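Local coordinates for protein phosphodiesterase (Candida albicans, PDB 6CPU) that belongs to the 3',5'-cyclic nucleotide phosphodiesterase family, with a largely helical, HD-type metal-binding domain that holds zinc and magnesium ions, at residues A[533-538]-A[558-562]; A[515-519]-A[564-568]; A[270-274]-A[479-483]. All coordinates share one frame. Residue numbers count along the deposited sequence, not the author numbering.

Contact 1 of 3, residues A[533-538]-A[558-562]; sequences INLFAE and IMENK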
loop_
_atom_site.group_PDB
_atom_site.type_symbol
_atom_site.label_atom_id
_atom_site.label_comp_id
_atom_site.label_asym_id
_atom_site.label_seq_id
_atom_site.Cartn_x
_atom_site.Cartn_y
_atom_site.Cartn_z
ATOM N N ILE A 533 -21.444 2.972 -9.122
ATOM C CA ILE A 533 -21.924 1.694 -9.655
ATOM C C ILE A 533 -22.457 1.840 -11.085
ATOM O O ILE A 533 -22.125 1.038 -11.960
ATOM C CB ILE A 533 -23.005 1.068 -8.748
ATOM C CG1 ILE A 533 -22.372 0.591 -7.437
ATOM C CG2 ILE A 533 -23.700 -0.099 -9.450
ATOM C CD1 ILE A 533 -23.356 0.424 -6.302
ATOM N N ASN A 534 -23.274 2.862 -11.317
ATOM C CA ASN A 534 -23.830 3.101 -12.653
ATOM C C ASN A 534 -22.760 3.477 -13.672
ATOM O O ASN A 534 -22.672 2.871 -14.738
ATOM C CB ASN A 534 -24.921 4.180 -12.608
ATOM C CG ASN A 534 -26.234 3.662 -12.042
ATOM O OD1 ASN A 534 -26.584 2.496 -12.227
ATOM N ND2 ASN A 534 -26.972 4.531 -11.358
ATOM N N LEU A 535 -21.931 4.457 -13.329
ATOM C CA LEU A 535 -20.975 5.003 -14.284
ATOM C C LEU A 535 -19.707 4.166 -14.480
ATOM O O LEU A 535 -19.060 4.304 -15.511
ATOM C CB LEU A 535 -20.629 6.449 -13.912
ATOM C CG LEU A 535 -21.820 7.405 -14.098
ATOM C CD1 LEU A 535 -21.737 8.608 -13.171
ATOM C CD2 LEU A 535 -21.943 7.855 -15.551
ATOM N N PHE A 536 -19.356 3.298 -13.525
ATOM C CA PHE A 536 -18.139 2.465 -13.655
ATOM C C PHE A 536 -18.296 0.966 -13.339
ATOM O O PHE A 536 -18.006 0.124 -14.187
ATOM C CB PHE A 536 -16.997 3.040 -12.799
ATOM C CG PHE A 536 -16.583 4.433 -13.192
ATOM C CD1 PHE A 536 -16.051 4.684 -14.448
ATOM C CD2 PHE A 536 -16.720 5.494 -12.304
ATOM C CE1 PHE A 536 -15.674 5.965 -14.814
ATOM C CE2 PHE A 536 -16.343 6.779 -12.664
ATOM C CZ PHE A 536 -15.818 7.014 -13.923
ATOM N N ALA A 537 -18.734 0.632 -12.126
ATOM C CA ALA A 537 -18.599 -0.740 -11.613
ATOM C C ALA A 537 -19.483 -1.764 -12.324
ATOM O O ALA A 537 -18.992 -2.800 -12.798
ATOM C CB ALA A 537 -18.870 -0.774 -10.118
ATOM N N GLU A 538 -20.781 -1.476 -12.387
ATOM C CA GLU A 538 -21.746 -2.401 -12.987
ATOM C C GLU A 538 -21.242 -2.907 -14.332
ATOM O O GLU A 538 -21.180 -4.112 -14.553
ATOM C CB GLU A 538 -23.120 -1.739 -13.142
ATOM C CG GLU A 538 -24.239 -2.703 -13.514
ATOM C CD GLU A 538 -25.617 -2.212 -13.095
ATOM O OE1 GLU A 538 -25.793 -0.993 -12.882
ATOM O OE2 GLU A 538 -26.532 -3.054 -12.977
ATOM N N ILE A 558 -23.084 -6.365 -6.207
ATOM C CA ILE A 558 -23.283 -4.988 -6.678
ATOM C C ILE A 558 -24.774 -4.657 -6.765
ATOM O O ILE A 558 -25.216 -3.613 -6.280
ATOM C CB ILE A 558 -22.633 -4.734 -8.053
ATOM C CG1 ILE A 558 -21.108 -4.758 -7.940
ATOM C CG2 ILE A 558 -23.068 -3.378 -8.607
ATOM C CD1 ILE A 558 -20.408 -5.015 -9.258
ATOM N N MET A 559 -25.545 -5.554 -7.372
ATOM C CA MET A 559 -26.991 -5.345 -7.509
ATOM C C MET A 559 -27.670 -5.262 -6.138
ATOM O O MET A 559 -28.405 -4.311 -5.870
ATOM C CB MET A 559 -27.628 -6.446 -8.362
ATOM C CG MET A 559 -29.053 -6.131 -8.807
ATOM S SD MET A 559 -29.147 -4.769 -9.988
ATOM C CE MET A 559 -28.781 -5.637 -11.515
ATOM N N GLU A 560 -27.399 -6.235 -5.267
ATOM C CA GLU A 560 -27.944 -6.224 -3.903
ATOM C C GLU A 560 -27.638 -4.910 -3.181
ATOM O O GLU A 560 -28.528 -4.294 -2.581
ATOM C CB GLU A 560 -27.399 -7.402 -3.086
ATOM C CG GLU A 560 -27.941 -8.759 -3.508
ATOM C CD GLU A 560 -27.457 -9.890 -2.620
ATOM O OE1 GLU A 560 -27.632 -9.792 -1.385
ATOM O OE2 GLU A 560 -26.913 -10.883 -3.159
ATOM N N ASN A 561 -26.378 -4.478 -3.241
ATOM C CA ASN A 561 -25.988 -3.195 -2.662
ATOM C C ASN A 561 -26.695 -2.021 -3.343
ATOM O O ASN A 561 -27.139 -1.094 -2.673
ATOM C CB ASN A 561 -24.464 -3.002 -2.738
ATOM C CG ASN A 561 -23.704 -3.918 -1.790
ATOM O OD1 ASN A 561 -24.237 -4.362 -0.769
ATOM N ND2 ASN A 561 -22.437 -4.188 -2.115
ATOM N N LYS A 562 -26.787 -2.064 -4.669
ATOM C CA LYS A 562 -27.439 -0.995 -5.440
ATOM C C LYS A 562 -28.903 -0.826 -5.028
ATOM O O LYS A 562 -29.363 0.294 -4.795
ATOM C CB LYS A 562 -27.349 -1.283 -6.940
ATOM C CG LYS A 562 -27.798 -0.134 -7.831
ATOM C CD LYS A 562 -27.606 -0.486 -9.298
ATOM C CE LYS A 562 -28.178 0.591 -10.204
ATOM N NZ LYS A 562 -27.989 0.254 -11.641
#
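Lys562 reaches from helix 552-569 to helix 525-547 with its whole side chain extended: all four chi angles are t, so the aliphatic part spans the gap and carries NZ to two acceptors on the other helix. NZ donates a hydrogen bond to OD1 of Asn534 at 2.7 Å, and NZ of Lys562 also lies 2.8 Å from OE1 of Glu538, a hydrogen-bonded salt bridge. Neither acceptor residue sends its CA-to-CB bond straight at the partner helix. Asn534, with chi1 m, and Glu538, with chi1 and chi2 both t, turn their polar ends inward to meet the ammonium group. The two segments run nearly antiparallel, 161° between their directions, with axes 11.9 Å apart. They belong to consecutive helices, forming a helical hairpin at the C-terminal end of the all-helical phosphodiesterase domain. Within segment 533-538 the helix widens into a pi-type turn, marked by the 2.9 Å bond from Glu538 N to Ile533 O. Beneath the polar cluster, Ile533 and Ile558 adopt the same m,t rotamer and touch through their CG2 methyls at 3.4 Å, while CG2 of Ile533 also rests 3.9 Å from CD of Lys562, against the aliphatic part of the lysine. CD1 of Ile558 approaches Ala537 O at 4.4 Å. Met559 bends back on itself with chi2 and chi3 both p, which places its CE 3.7 Å from OE2 of Glu538. Outside the two segments, the loop residue Val466 packs on Ile533 and Ala537, and its carbonyl oxygen accepts a hydrogen bond from Asn561 ND2.

Contact 2 of 3, residues A[515-519]-A[564-568]; sequences LREIL and FWLER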
loop_
_atom_site.group_PDB
_atom_site.type_symbol
_atom_site.label_atom_id
_atom_site.label_comp_id
_atom_site.label_asym_id
_atom_site.label_seq_id
_atom_site.Cartn_x
_atom_site.Cartn_y
_atom_site.Cartn_z
ATOM N N LEU A 515 -23.631 -0.761 10.092
ATOM C CA LEU A 515 -24.187 0.051 9.013
ATOM C C LEU A 515 -25.041 1.207 9.531
ATOM O O LEU A 515 -24.916 2.340 9.063
ATOM C CB LEU A 515 -25.018 -0.837 8.078
ATOM C CG LEU A 515 -25.621 -0.205 6.819
ATOM C CD1 LEU A 515 -24.583 0.575 6.022
ATOM C CD2 LEU A 515 -26.253 -1.288 5.961
ATOM N N ARG A 516 -25.895 0.914 10.509
ATOM C CA ARG A 516 -26.794 1.906 11.094
ATOM C C ARG A 516 -26.050 3.170 11.532
ATOM O O ARG A 516 -26.428 4.279 11.143
ATOM C CB ARG A 516 -27.545 1.297 12.288
ATOM C CG ARG A 516 -28.712 2.125 12.798
ATOM C CD ARG A 516 -29.401 1.436 13.967
ATOM N NE ARG A 516 -30.568 2.184 14.436
ATOM C CZ ARG A 516 -31.284 1.881 15.520
ATOM N NH1 ARG A 516 -30.965 0.834 16.278
ATOM N NH2 ARG A 516 -32.327 2.635 15.851
ATOM N N GLU A 517 -24.994 3.007 12.328
ATOM C CA GLU A 517 -24.266 4.170 12.857
ATOM C C GLU A 517 -23.501 4.915 11.761
ATOM O O GLU A 517 -23.303 6.128 11.858
ATOM C CB GLU A 517 -23.308 3.778 13.987
ATOM C CG GLU A 517 -22.986 4.941 14.923
ATOM C CD GLU A 517 -21.705 4.749 15.719
ATOM O OE1 GLU A 517 -21.367 3.591 16.050
ATOM O OE2 GLU A 517 -21.041 5.769 16.022
ATOM N N ILE A 518 -23.080 4.186 10.726
ATOM C CA ILE A 518 -22.407 4.791 9.576
ATOM C C ILE A 518 -23.349 5.764 8.863
ATOM O O ILE A 518 -22.966 6.895 8.548
ATOM C CB ILE A 518 -21.916 3.722 8.564
ATOM C CG1 ILE A 518 -20.810 2.858 9.184
ATOM C CG2 ILE A 518 -21.407 4.384 7.286
ATOM C CD1 ILE A 518 -20.436 1.649 8.351
ATOM N N LEU A 519 -24.583 5.325 8.626
ATOM C CA LEU A 519 -25.562 6.138 7.903
ATOM C C LEU A 519 -26.000 7.375 8.688
ATOM O O LEU A 519 -26.394 8.372 8.092
ATOM C CB LEU A 519 -26.781 5.303 7.508
ATOM C CG LEU A 519 -26.506 4.078 6.625
ATOM C CD1 LEU A 519 -27.766 3.239 6.470
ATOM C CD2 LEU A 519 -25.957 4.472 5.264
ATOM N N PHE A 564 -30.293 -1.591 -2.209
ATOM C CA PHE A 564 -30.333 -1.006 -0.872
ATOM C C PHE A 564 -30.085 0.495 -0.916
ATOM O O PHE A 564 -30.753 1.261 -0.223
ATOM C CB PHE A 564 -29.295 -1.674 0.044
ATOM C CG PHE A 564 -29.240 -1.086 1.428
ATOM C CD1 PHE A 564 -29.974 -1.645 2.463
ATOM C CD2 PHE A 564 -28.460 0.032 1.693
ATOM C CE1 PHE A 564 -29.930 -1.102 3.736
ATOM C CE2 PHE A 564 -28.415 0.580 2.959
ATOM C CZ PHE A 564 -29.148 0.011 3.984
ATOM N N TRP A 565 -29.099 0.913 -1.708
ATOM C CA TRP A 565 -28.764 2.331 -1.811
ATOM C C TRP A 565 -29.884 3.096 -2.506
ATOM O O TRP A 565 -30.212 4.212 -2.103
ATOM C CB TRP A 565 -27.432 2.541 -2.546
ATOM C CG TRP A 565 -26.217 2.042 -1.782
ATOM C CD1 TRP A 565 -25.262 1.176 -2.236
ATOM C CD2 TRP A 565 -25.839 2.387 -0.441
ATOM N NE1 TRP A 565 -24.316 0.960 -1.262
ATOM C CE2 TRP A 565 -24.647 1.691 -0.152
ATOM C CE3 TRP A 565 -26.391 3.218 0.541
ATOM C CZ2 TRP A 565 -24.000 1.799 1.082
ATOM C CZ3 TRP A 565 -25.748 3.326 1.763
ATOM C CH2 TRP A 565 -24.561 2.621 2.022
ATOM N N LEU A 566 -30.455 2.493 -3.548
ATOM C CA LEU A 566 -31.664 3.029 -4.197
ATOM C C LEU A 566 -32.821 3.179 -3.203
ATOM O O LEU A 566 -33.500 4.208 -3.187
ATOM C CB LEU A 566 -32.100 2.130 -5.357
ATOM C CG LEU A 566 -31.260 2.212 -6.630
ATOM C CD1 LEU A 566 -31.552 1.031 -7.545
ATOM C CD2 LEU A 566 -31.490 3.533 -7.350
ATOM N N GLU A 567 -33.024 2.156 -2.373
ATOM C CA GLU A 567 -34.096 2.150 -1.369
ATOM C C GLU A 567 -34.047 3.325 -0.395
ATOM O O GLU A 567 -35.092 3.809 0.032
ATOM C CB GLU A 567 -34.106 0.832 -0.578
ATOM C CG GLU A 567 -34.861 -0.305 -1.255
ATOM C CD GLU A 567 -36.361 -0.266 -0.998
ATOM O OE1 GLU A 567 -36.923 0.844 -0.856
ATOM O OE2 GLU A 567 -36.983 -1.352 -0.941
ATOM N N ARG A 568 -32.852 3.782 -0.031
ATOM C CA ARG A 568 -32.750 4.933 0.875
ATOM C C ARG A 568 -32.480 6.261 0.156
ATOM O O ARG A 568 -32.489 7.314 0.796
ATOM C CB ARG A 568 -31.756 4.692 2.018
ATOM C CG ARG A 568 -30.372 4.199 1.626
ATOM C CD ARG A 568 -29.301 4.858 2.484
ATOM N NE ARG A 568 -29.765 5.150 3.844
ATOM C CZ ARG A 568 -29.323 6.156 4.604
ATOM N NH1 ARG A 568 -28.385 6.999 4.166
ATOM N NH2 ARG A 568 -29.827 6.323 5.823
#
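Two leucines one helical turn apart, Leu515 and Leu519, project from the short helix 515-521 into the uneven surface made by Phe564, Trp565 and Arg568 near the end of helix 552-569. The segments are inclined at 46° to each other, and at 14.4 Å their axes are too far apart for the backbones to touch, so large side chains fill the space. Leu515 sits at one end of this surface: its CD2 meets CZ of Phe564 at 3.7 Å, and its CD1 lies 4.5 Å from CH2 of Trp565. Leu519 enters the hollow bounded by all three residues. Its CD2 abuts the edge of the indole, 3.7 Å from CZ3 of Trp565, and its CD1 comes to the edge of the other ring, 4.3 Å from CZ of Phe564. The guanidinium of Arg568 also lies with one face against Leu519, NH2 being 3.6 Å from CB of the leucine. The CA-to-CB bond of Trp565 points sideways to segment 515-519, yet the six-membered part of its indole, through CZ3 and CH2, meets both leucines. The indole is also packed by Ile525, His526 and Gln529 of helix 525-547, while Leu470 of helix 470-495 touches both Leu515 and Phe564. The contact thus ties the C-terminal helix to the short helix before the hairpin 525-569, at the surface of a helical bundle. Between these segments the cohesion is van der Waals and hydrophobic, without hydrogen bonds or salt bridges, so it depends on how the leucine side chains fit against two aromatic rings and, at Leu519 CB, a guanidinium face.

Contact 3 of 3, residues A[270-274]-A[479-483]; sequences GNPFH and VLSRE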
loop_
_atom_site.group_PDB
_atom_site.type_symbol
_atom_site.label_atom_id
_atom_site.label_comp_id
_atom_site.label_asym_id
_atom_site.label_seq_id
_atom_site.Cartn_x
_atom_site.Cartn_y
_atom_site.Cartn_z
ATOM N N GLY A 270 -1.434 7.843 7.527
ATOM C CA GLY A 270 -2.490 8.844 7.742
ATOM C C GLY A 270 -3.435 9.062 6.582
ATOM O O GLY A 270 -4.360 9.879 6.699
ATOM N N ASN A 271 -3.219 8.398 5.445
ATOM C CA ASN A 271 -4.176 8.490 4.355
ATOM C C ASN A 271 -5.444 7.772 4.822
ATOM O O ASN A 271 -5.366 6.630 5.268
ATOM C CB ASN A 271 -3.694 7.844 3.060
ATOM C CG ASN A 271 -2.593 8.641 2.350
ATOM O OD1 ASN A 271 -2.161 9.710 2.784
ATOM N ND2 ASN A 271 -2.156 8.114 1.249
ATOM N N PRO A 272 -6.616 8.438 4.736
ATOM C CA PRO A 272 -7.798 7.684 5.192
ATOM C C PRO A 272 -8.121 6.476 4.325
ATOM O O PRO A 272 -8.551 5.442 4.854
ATOM C CB PRO A 272 -8.923 8.733 5.139
ATOM C CG PRO A 272 -8.221 10.028 5.286
ATOM C CD PRO A 272 -6.932 9.857 4.516
ATOM N N PHE A 273 -7.932 6.584 3.014
ATOM C CA PHE A 273 -8.244 5.501 2.098
ATOM C C PHE A 273 -7.035 4.795 1.478
ATOM O O PHE A 273 -6.909 3.582 1.611
ATOM C CB PHE A 273 -9.133 5.998 0.961
ATOM C CG PHE A 273 -9.632 4.903 0.071
ATOM C CD1 PHE A 273 -10.829 4.272 0.347
ATOM C CD2 PHE A 273 -8.916 4.500 -1.045
ATOM C CE1 PHE A 273 -11.301 3.268 -0.460
ATOM C CE2 PHE A 273 -9.375 3.483 -1.855
ATOM C CZ PHE A 273 -10.586 2.867 -1.566
ATOM N N HIS A 274 -6.185 5.554 0.774
ATOM C CA HIS A 274 -5.025 4.986 0.046
ATOM C C HIS A 274 -3.829 4.692 0.945
ATOM O O HIS A 274 -2.762 5.284 0.810
ATOM C CB HIS A 274 -4.631 5.904 -1.118
ATOM C CG HIS A 274 -5.649 5.925 -2.214
ATOM N ND1 HIS A 274 -6.589 6.927 -2.341
ATOM C CD2 HIS A 274 -5.908 5.040 -3.202
ATOM C CE1 HIS A 274 -7.367 6.668 -3.379
ATOM N NE2 HIS A 274 -6.978 5.526 -3.916
ATOM N N VAL A 479 -14.495 5.940 4.655
ATOM C CA VAL A 479 -13.093 6.379 4.671
ATOM C C VAL A 479 -12.702 7.047 3.340
ATOM O O VAL A 479 -11.935 8.009 3.342
ATOM C CB VAL A 479 -12.116 5.259 5.107
ATOM C CG1 VAL A 479 -12.523 4.745 6.491
ATOM C CG2 VAL A 479 -12.051 4.126 4.097
ATOM N N LEU A 480 -13.272 6.583 2.229
ATOM C CA LEU A 480 -13.070 7.222 0.927
ATOM C C LEU A 480 -13.576 8.667 0.952
ATOM O O LEU A 480 -12.899 9.568 0.468
ATOM C CB LEU A 480 -13.728 6.413 -0.210
ATOM C CG LEU A 480 -13.464 6.894 -1.656
ATOM C CD1 LEU A 480 -11.974 6.938 -1.979
ATOM C CD2 LEU A 480 -14.174 6.023 -2.677
ATOM N N SER A 481 -14.742 8.895 1.557
ATOM C CA SER A 481 -15.241 10.262 1.762
ATOM C C SER A 481 -14.344 11.136 2.631
ATOM O O SER A 481 -14.235 12.342 2.390
ATOM C CB SER A 481 -16.665 10.243 2.342
ATOM O OG SER A 481 -17.491 9.438 1.529
ATOM N N ARG A 482 -13.701 10.559 3.650
ATOM C CA ARG A 482 -12.793 11.346 4.480
ATOM C C ARG A 482 -11.630 11.883 3.639
ATOM O O ARG A 482 -11.251 13.053 3.778
ATOM C CB ARG A 482 -12.229 10.539 5.650
ATOM C CG ARG A 482 -13.242 10.152 6.705
ATOM C CD ARG A 482 -12.623 9.198 7.697
ATOM N NE ARG A 482 -13.441 9.013 8.900
ATOM C CZ ARG A 482 -13.085 8.256 9.935
ATOM N NH1 ARG A 482 -11.921 7.603 9.924
ATOM N NH2 ARG A 482 -13.899 8.147 10.990
ATOM N N GLU A 483 -11.075 11.025 2.794
ATOM C CA GLU A 483 -9.939 11.414 1.954
ATOM C C GLU A 483 -10.365 12.446 0.907
ATOM O O GLU A 483 -9.652 13.407 0.679
ATOM C CB GLU A 483 -9.294 10.195 1.301
ATOM C CG GLU A 483 -7.948 10.508 0.677
ATOM C CD GLU A 483 -7.157 9.264 0.309
ATOM O OE1 GLU A 483 -6.836 8.439 1.202
ATOM O OE2 GLU A 483 -6.856 9.121 -0.885
#
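At the rim of the metal site, the loop leading into helix 276-292 is pinned to helix 470-495 by one carboxylate. Glu483, with chi1 and chi2 both t, reaches across to segment 270-274. Its OE1 accepts two backbone hydrogen bonds, from Phe273 N at 2.8 Å and from His274 N at 3.0 Å. The other oxygen, OE2 of Glu483, takes a nearly linear hydrogen bond from ND1 of His274 at 2.6 Å, lying at the edge of the imidazole near its plane. This fixes both the loop backbone and the orientation of the histidine ring. A second brace lies within the loop, where Asn271 ND2 donates to His274 O at 2.9 Å; its OD1 is held by Arg127. Around these polar bonds the loop packs closely on the helix. Pro272 lays its CB 3.8 Å from CB of Arg482, whose guanidinium bonds to the backbone of Asp509. The CA-to-CB bond of Phe273 points toward the helix, and its ring packs there: CD1 of Leu480 makes a CH-pi contact over one face, 3.8 Å from the Phe273 ring centroid, and CG2 of Val479 lies 3.9 Å from CD1 of Phe273. The His274 side chain comes within about 4 Å of the zinc ion and about 5 Å of the magnesium ion. It stacks on His353 and meets the zinc ligand His278 edge-to-face, so Glu483 orients a ring beside the zinc site formed by His278, His349, Asp350 and Asp462. Such a His-carboxylate hydrogen bond next to a two-metal centre is consistent with the metal-binding pocket of the cyclic nucleotide phosphodiesterase family.

How the contacts relate
The three contacts pass from metal site to periphery. Contact 3 is the most central, about 13 Å from the centre of the chain, whereas contacts 1 and 2 have centres about 25 and 29 Å from it. Contacts 1 and 2 share helix 552-569 on successive turns, their centres about 15 Å apart; one secures it to helix 525-547, the other to helix 515-521. Contact 3 touches neither, although its helix 470-495 also packs on residues of both. Chemistry changes with place: charge-assisted bonding over isoleucines in contact 1, apolar and guanidinium packing in the surface contact 2, and carboxylate hydrogen bonds to a loop and histidine in contact 3, partly buried like contact 1 but beside the metals.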